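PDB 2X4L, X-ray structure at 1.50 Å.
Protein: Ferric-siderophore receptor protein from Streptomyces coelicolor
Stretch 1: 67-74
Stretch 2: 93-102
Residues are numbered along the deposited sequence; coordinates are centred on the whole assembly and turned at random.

Stretch 1 (67-74) GVFGPTTT
Stretch 2, residues 93-102: VLGNEWGKLN

Residues 67-69 form an extended strand (Val 68 phi/psi -132/160), and the second stretch runs parallel to it before turning a corner at Leu 94. The register sets Val 68 beside Val 93 (CA to CA 5.1 Å), Phe 69 beside Gly 95 (4.7 Å) and Pro 71 beside Glu 97 (4.2 Å). Two backbone hydrogen bonds fix it: Leu 94 N donates to Val 68 O at 2.8 Å, nearly straight, and Gly 70 N donates to Gly 95 O at 3.0 Å.

On one face, Val 68 (chi1 m) and Val 93 (chi1 t) bring their CG2 atoms to 4.0 Å, and CG2 of Val 93 also lies 3.9 Å from Thr 72 CG2; branched side chains fill this short gap compactly. On the other face Phe 69 (chi1 p, chi2 97°) presents its flat ring to Leu 101 (chi1 t, chi2 t), whose CD1 sits 3.7 Å from the ring centroid and only 12° off its normal. Leu 94 (m, t) adds its CB, 4.3 Å from Phe 69 CB. Both leucines and the phenylalanine are buried, as suits their apolar surfaces.

Two glycines are required by their own stretches rather than by the gap between them. At Gly 95 a CB would lie 2.0 Å from Lys 100 O; at Gly 70, phi/psi 137/179 would jam one against the preceding carbonyl and bring it 2.9 Å from Pro 71 CD.

Beyond the strand, Asn 96 (chi1 -147°, chi2 -16°) starts away from the first stretch, but its amide reaches back. Its OD1 accepts from Thr 72 N and Thr 73 N, both at 2.9 Å, while its ND2 donates to Thr 73 OG1 (chi1 p), also at 2.9 Å. An amide suits this place by offering acceptor and donor together. Thr 72 (chi1 m) turns OG1 back to Gly 70 O at 2.7 Å, bracing the loop. The contact buries 542 Å² in total.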

# COMPACT_ATOMS: atom_id res chain seq x y z
N GLY A 67 15.48 6.19 -10.05
CA GLY A 67 14.84 7.35 -9.41
C GLY A 67 13.51 6.89 -8.80
O GLY A 67 12.93 5.90 -9.25
N VAL A 68 13.12 7.62 -7.75
CA VAL A 68 11.85 7.35 -7.09
C VAL A 68 11.11 8.66 -6.92
O VAL A 68 11.69 9.74 -6.87
CB VAL A 68 11.97 6.64 -5.70
CG1 VAL A 68 12.64 5.29 -5.92
CG2 VAL A 68 12.75 7.49 -4.66
N PHE A 69 9.78 8.55 -6.72
CA PHE A 69 8.97 9.68 -6.32
C PHE A 69 7.87 9.17 -5.40
O PHE A 69 7.20 8.16 -5.65
CB PHE A 69 8.37 10.40 -7.59
CG PHE A 69 7.59 9.54 -8.50
CD1 PHE A 69 6.20 9.50 -8.42
CD2 PHE A 69 8.21 8.68 -9.43
CE1 PHE A 69 5.40 8.69 -9.25
CE2 PHE A 69 7.43 7.87 -10.32
CZ PHE A 69 6.01 7.87 -10.20
N GLY A 70 7.70 9.92 -4.29
CA GLY A 70 6.72 9.51 -3.27
C GLY A 70 7.37 9.71 -1.92
O GLY A 70 8.50 10.14 -1.79
N PRO A 71 6.60 9.40 -0.87
CA PRO A 71 7.17 9.46 0.47
C PRO A 71 8.35 8.52 0.55
O PRO A 71 8.19 7.32 0.44
CB PRO A 71 5.99 8.97 1.37
CG PRO A 71 4.79 9.18 0.56
CD PRO A 71 5.22 8.85 -0.88
N THR A 72 9.57 9.08 0.76
CA THR A 72 10.80 8.29 0.65
C THR A 72 11.64 8.32 1.91
O THR A 72 12.14 7.28 2.33
CB THR A 72 11.61 8.73 -0.57
OG1 THR A 72 10.78 8.65 -1.75
CG2 THR A 72 12.78 7.70 -0.77
N THR A 73 11.83 9.56 2.47
CA THR A 73 12.52 9.65 3.75
C THR A 73 11.65 10.45 4.70
O THR A 73 10.76 11.23 4.30
CB THR A 73 13.86 10.33 3.68
OG1 THR A 73 13.70 11.67 3.15
CG2 THR A 73 14.83 9.50 2.83
N THR A 74 11.89 10.21 5.96
CA THR A 74 11.26 10.97 7.04
C THR A 74 12.12 12.19 7.36
O THR A 74 13.28 12.37 6.87
CB THR A 74 11.10 10.11 8.30
OG1 THR A 74 12.41 10.05 8.89
CG2 THR A 74 10.51 8.74 7.97
N VAL A 93 15.87 10.87 -5.45
CA VAL A 93 14.55 11.17 -5.04
C VAL A 93 14.08 12.41 -5.83
O VAL A 93 14.63 13.52 -5.72
CB VAL A 93 14.54 11.48 -3.53
CG1 VAL A 93 13.18 11.92 -3.03
CG2 VAL A 93 14.94 10.20 -2.75
N LEU A 94 13.01 12.20 -6.64
CA LEU A 94 12.48 13.21 -7.52
C LEU A 94 11.40 14.02 -6.83
O LEU A 94 11.03 15.11 -7.32
CB LEU A 94 11.91 12.51 -8.77
CG LEU A 94 13.00 11.81 -9.58
CD1 LEU A 94 12.27 10.96 -10.67
CD2 LEU A 94 13.95 12.78 -10.28
N GLY A 95 10.86 13.48 -5.74
CA GLY A 95 9.80 14.12 -4.97
C GLY A 95 9.70 13.23 -3.71
O GLY A 95 9.84 12.00 -3.83
N ASN A 96 9.41 13.87 -2.57
CA ASN A 96 9.52 13.18 -1.25
C ASN A 96 8.19 13.17 -0.52
O ASN A 96 8.15 13.12 0.74
CB ASN A 96 10.64 13.80 -0.38
CG ASN A 96 11.32 12.78 0.50
OD1 ASN A 96 10.82 11.68 0.72
ND2 ASN A 96 12.48 13.18 1.06
N GLU A 97 7.11 13.24 -1.30
CA GLU A 97 5.73 13.21 -0.81
C GLU A 97 4.91 12.76 -2.05
O GLU A 97 5.44 12.77 -3.19
CB GLU A 97 5.23 14.55 -0.22
CG GLU A 97 5.26 15.62 -1.25
CD GLU A 97 4.94 17.03 -0.73
OE1 GLU A 97 4.99 17.21 0.50
OE2 GLU A 97 4.65 17.96 -1.55
N TRP A 98 3.65 12.39 -1.79
CA TRP A 98 2.77 12.08 -2.91
C TRP A 98 2.56 13.31 -3.83
O TRP A 98 2.51 14.49 -3.40
CB TRP A 98 1.44 11.63 -2.36
CG TRP A 98 0.44 11.26 -3.43
CD1 TRP A 98 0.17 10.00 -3.88
CD2 TRP A 98 -0.53 12.15 -4.04
NE1 TRP A 98 -0.84 10.09 -4.84
CE2 TRP A 98 -1.25 11.37 -4.98
CE3 TRP A 98 -0.76 13.55 -3.99
CZ2 TRP A 98 -2.33 11.93 -5.74
CZ3 TRP A 98 -1.79 14.11 -4.84
CH2 TRP A 98 -2.50 13.30 -5.69
N GLY A 99 2.50 13.03 -5.13
CA GLY A 99 2.16 14.06 -6.11
C GLY A 99 3.23 15.06 -6.44
O GLY A 99 2.96 16.21 -6.81
N LYS A 100 4.48 14.65 -6.27
CA LYS A 100 5.62 15.54 -6.54
C LYS A 100 6.69 14.80 -7.35
O LYS A 100 7.07 13.67 -7.02
CB LYS A 100 6.25 15.90 -5.18
CG LYS A 100 5.40 16.93 -4.35
CD LYS A 100 5.86 18.39 -4.69
CE LYS A 100 5.21 19.54 -3.84
NZ LYS A 100 3.73 19.54 -4.07
N LEU A 101 7.11 15.42 -8.44
CA LEU A 101 8.08 14.74 -9.34
C LEU A 101 8.78 15.79 -10.19
O LEU A 101 8.12 16.45 -11.03
CB LEU A 101 7.37 13.68 -10.22
CG LEU A 101 8.24 12.64 -10.96
CD1 LEU A 101 7.36 11.57 -11.63
CD2 LEU A 101 9.16 13.33 -12.04
N ASN A 102 10.03 16.13 -9.89
CA ASN A 102 10.67 17.22 -10.61
C ASN A 102 11.04 16.77 -12.03
O ASN A 102 11.76 15.79 -12.22
CB ASN A 102 11.91 17.64 -9.87
CG ASN A 102 12.57 18.84 -10.50
OD1 ASN A 102 13.21 18.71 -11.53
ND2 ASN A 102 12.41 20.01 -9.90
O HOH W 1 9.44 13.44 3.05